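Local coordinates for methionine import ATP-binding protein metN 2 (Enterococcus faecalis, PDB 2QSW) that probably serves as the ATP-binding component of an ABC-family importer, represented here by its C-terminal, ACT-like NIL domain, at residues Y47-G56 with L69-I80. Numbering follows the deposited sequence.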
# COMPACT_ATOMS: atom_id res chain seq x y z
N TYR A 47 16.13 -6.71 1.98
CA TYR A 47 15.65 -5.42 2.45
C TYR A 47 15.97 -5.15 3.92
O TYR A 47 15.66 -4.10 4.41
CB TYR A 47 14.16 -5.27 2.16
CG TYR A 47 13.86 -5.36 0.67
CD1 TYR A 47 14.07 -4.28 -0.16
CD2 TYR A 47 13.40 -6.53 0.11
CE1 TYR A 47 13.84 -4.36 -1.49
CE2 TYR A 47 13.15 -6.65 -1.23
CZ TYR A 47 13.35 -5.54 -2.04
OH TYR A 47 13.09 -5.61 -3.40
N GLN A 48 16.57 -6.11 4.63
CA GLN A 48 16.94 -5.92 6.03
C GLN A 48 15.73 -5.57 6.85
O GLN A 48 15.72 -4.60 7.62
CB GLN A 48 18.04 -4.91 6.16
CG GLN A 48 19.30 -5.35 5.44
CD GLN A 48 19.92 -6.58 6.08
OE1 GLN A 48 20.05 -7.67 5.44
NE2 GLN A 48 20.28 -6.44 7.36
N VAL A 49 14.70 -6.38 6.66
CA VAL A 49 13.49 -6.28 7.45
C VAL A 49 13.27 -7.51 8.29
O VAL A 49 13.70 -8.61 7.92
CB VAL A 49 12.25 -6.05 6.58
CG1 VAL A 49 12.28 -4.63 5.95
CG2 VAL A 49 12.05 -7.15 5.52
N GLU A 50 12.63 -7.31 9.45
CA GLU A 50 12.17 -8.42 10.27
C GLU A 50 10.72 -8.75 9.96
O GLU A 50 9.98 -7.88 9.45
CB GLU A 50 12.35 -8.08 11.75
CG GLU A 50 13.72 -7.55 12.09
CD GLU A 50 13.94 -7.33 13.59
OE1 GLU A 50 13.93 -6.16 14.02
OE2 GLU A 50 14.13 -8.34 14.32
N VAL A 51 10.32 -9.99 10.22
CA VAL A 51 9.01 -10.49 9.87
C VAL A 51 8.41 -11.28 11.02
O VAL A 51 9.01 -12.27 11.50
CB VAL A 51 9.10 -11.41 8.63
CG1 VAL A 51 7.76 -12.07 8.36
CG2 VAL A 51 9.61 -10.60 7.45
N SER A 52 7.21 -10.89 11.41
CA SER A 52 6.40 -11.62 12.36
C SER A 52 5.09 -11.98 11.69
O SER A 52 4.43 -11.10 11.16
CB SER A 52 6.08 -10.78 13.61
OG SER A 52 7.25 -10.32 14.28
N ILE A 53 4.70 -13.24 11.70
CA ILE A 53 3.43 -13.65 11.20
C ILE A 53 2.33 -13.44 12.25
O ILE A 53 2.43 -13.92 13.39
CB ILE A 53 3.46 -15.10 10.68
CG1 ILE A 53 4.50 -15.24 9.56
CG2 ILE A 53 2.07 -15.53 10.18
CD1 ILE A 53 4.89 -16.70 9.31
N ILE A 54 1.34 -12.65 11.86
CA ILE A 54 0.20 -12.32 12.71
C ILE A 54 -0.97 -13.28 12.51
O ILE A 54 -1.59 -13.73 13.46
CB ILE A 54 -0.27 -10.87 12.43
CG1 ILE A 54 0.88 -9.92 12.72
CG2 ILE A 54 -1.55 -10.49 13.26
CD1 ILE A 54 0.52 -8.49 12.44
N GLN A 55 -1.27 -13.55 11.25
CA GLN A 55 -2.40 -14.39 10.89
C GLN A 55 -2.17 -14.90 9.48
O GLN A 55 -1.53 -14.25 8.70
CB GLN A 55 -3.70 -13.59 10.95
CG GLN A 55 -4.95 -14.39 10.57
CD GLN A 55 -6.10 -13.50 10.17
OE1 GLN A 55 -6.67 -12.82 11.00
NE2 GLN A 55 -6.44 -13.50 8.88
N GLY A 56 -2.69 -16.07 9.16
CA GLY A 56 -2.48 -16.56 7.81
C GLY A 56 -3.31 -17.78 7.52
O GLY A 56 -3.64 -18.52 8.43
N LEU A 69 -1.40 -14.05 4.04
CA LEU A 69 -0.55 -13.95 5.20
C LEU A 69 -0.54 -12.50 5.64
O LEU A 69 -0.31 -11.64 4.81
CB LEU A 69 0.85 -14.39 4.81
CG LEU A 69 1.86 -14.74 5.88
CD1 LEU A 69 1.42 -15.94 6.74
CD2 LEU A 69 3.20 -15.01 5.15
N TYR A 70 -0.80 -12.25 6.92
CA TYR A 70 -0.65 -10.91 7.50
C TYR A 70 0.65 -10.92 8.33
O TYR A 70 0.85 -11.77 9.21
CB TYR A 70 -1.81 -10.59 8.41
CG TYR A 70 -3.13 -10.42 7.71
CD1 TYR A 70 -3.62 -9.16 7.44
CD2 TYR A 70 -3.89 -11.52 7.34
CE1 TYR A 70 -4.84 -8.99 6.81
CE2 TYR A 70 -5.13 -11.37 6.72
CZ TYR A 70 -5.58 -10.09 6.46
OH TYR A 70 -6.79 -9.93 5.86
N ILE A 71 1.56 -10.04 7.98
CA ILE A 71 2.84 -9.96 8.61
C ILE A 71 3.17 -8.56 9.08
O ILE A 71 2.73 -7.56 8.47
CB ILE A 71 3.96 -10.45 7.68
CG1 ILE A 71 4.21 -9.58 6.46
CG2 ILE A 71 3.78 -11.90 7.28
CD1 ILE A 71 5.48 -10.03 5.70
N GLN A 72 3.88 -8.48 10.18
CA GLN A 72 4.49 -7.24 10.62
C GLN A 72 5.92 -7.15 10.06
O GLN A 72 6.71 -8.07 10.27
CB GLN A 72 4.51 -7.11 12.14
CG GLN A 72 5.14 -5.83 12.63
CD GLN A 72 5.34 -5.85 14.14
OE1 GLN A 72 5.77 -6.88 14.69
NE2 GLN A 72 5.07 -4.72 14.81
N LEU A 73 6.20 -6.08 9.32
CA LEU A 73 7.55 -5.77 8.89
C LEU A 73 8.16 -4.74 9.81
O LEU A 73 7.54 -3.69 10.03
CB LEU A 73 7.56 -5.21 7.46
CG LEU A 73 7.07 -6.16 6.37
CD1 LEU A 73 6.93 -5.46 5.02
CD2 LEU A 73 8.04 -7.32 6.25
N LEU A 74 9.37 -4.99 10.30
CA LEU A 74 10.14 -4.03 11.07
C LEU A 74 11.42 -3.68 10.34
O LEU A 74 12.04 -4.51 9.67
CB LEU A 74 10.50 -4.58 12.44
CG LEU A 74 9.32 -4.92 13.33
CD1 LEU A 74 9.87 -5.61 14.56
CD2 LEU A 74 8.51 -3.71 13.77
N GLY A 75 11.84 -2.43 10.49
CA GLY A 75 13.08 -1.96 9.88
C GLY A 75 12.94 -0.47 9.58
O GLY A 75 11.98 0.16 10.00
N GLU A 76 13.93 0.06 8.89
CA GLU A 76 13.91 1.46 8.49
C GLU A 76 12.73 1.66 7.54
O GLU A 76 12.42 0.80 6.72
CB GLU A 76 15.21 1.82 7.80
CG GLU A 76 16.45 1.66 8.65
CD GLU A 76 17.70 2.23 7.98
OE1 GLU A 76 17.60 3.29 7.34
OE2 GLU A 76 18.78 1.61 8.08
N GLU A 77 12.11 2.83 7.61
CA GLU A 77 10.95 3.12 6.82
C GLU A 77 11.16 2.86 5.33
O GLU A 77 10.33 2.22 4.69
CB GLU A 77 10.53 4.59 7.03
CG GLU A 77 9.36 5.04 6.13
CD GLU A 77 9.10 6.53 6.27
OE1 GLU A 77 10.03 7.31 5.90
OE2 GLU A 77 8.02 6.93 6.75
N GLN A 78 12.24 3.35 4.75
CA GLN A 78 12.51 3.21 3.34
C GLN A 78 12.66 1.73 2.96
O GLN A 78 12.27 1.29 1.84
CB GLN A 78 13.78 3.98 2.98
CG GLN A 78 15.07 3.56 3.70
CD GLN A 78 15.35 4.21 5.07
OE1 GLN A 78 14.50 4.91 5.70
NE2 GLN A 78 16.56 3.97 5.56
N ASN A 79 13.29 0.97 3.87
CA ASN A 79 13.45 -0.47 3.61
C ASN A 79 12.14 -1.23 3.67
O ASN A 79 11.92 -2.17 2.86
CB ASN A 79 14.45 -1.08 4.55
CG ASN A 79 15.87 -0.61 4.29
OD1 ASN A 79 16.20 -0.09 3.22
ND2 ASN A 79 16.73 -0.78 5.30
N ILE A 80 11.28 -0.89 4.60
CA ILE A 80 9.96 -1.49 4.65
C ILE A 80 9.20 -1.19 3.34
O ILE A 80 8.62 -2.06 2.74
CB ILE A 80 9.14 -1.01 5.88
CG1 ILE A 80 9.82 -1.48 7.19
CG2 ILE A 80 7.65 -1.46 5.79
CD1 ILE A 80 9.19 -0.92 8.45
O HOH W 1 15.89 -1.87 7.80
O HOH W 2 8.04 -8.03 12.91
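In the conformer described, one of two, Gln-55 sends CG away from its own nitrogen (chi1 179°) while Tyr-70 keeps its ring beside the backbone N (chi1 -68°), and the two side chains therefore run alongside each other in the same direction. NE2 of this Gln-55 conformer comes to 3.3 Å from CE2 of Tyr-70, with amide and ring planes 65° apart, so this is packing at an angle rather than a parallel stack; for the other conformer the contact is doubtful. The neighbouring backbone forms a classic beta bulge: two successive residues, Ile-54 and Gln-55, lie opposite the single residue Tyr-70, whose O takes a bond from Ile-54 N at 2.8 Å and a weak one from Gln-55 N at 3.4 Å. Tyr-70 N returns a nearly straight bond to Gln-55 O (2.8 Å).

Beyond the bulge, antiparallel pairing is regular, with hydrogen-bonded pairs at Ser-52/Gln-72 and Glu-50/Leu-74. A water bridges the first pair, accepting from Ser-52 OG at 2.8 Å and donating to both O and OE1 of Gln-72; Gln-72 NE2 is held by Asn-22 O. On the face bearing Val-51, Ile-53, Leu-69, Ile-71 and Leu-73, contacts are apolar: Val-51 CG2 lies beside Leu-73 CD2 at 3.8 Å. Past the strands, a second water joins Gln-48 O to Glu-76 N and, in the conformer described, to Asn-79 ND2, linking the end of helix 39-47 to the start of helix 77-89.

Within the antiparallel sheet of this ACT-like domain, the two strands make a hairpin with 50-61 outermost in the chain. Strand 24-31 pairs with the other side of 64-74, helix 13-19 packs Met-16 against Ile-54, Gln-55 and Tyr-70, and helix 77-89 meets Leu-73 through Ile-84.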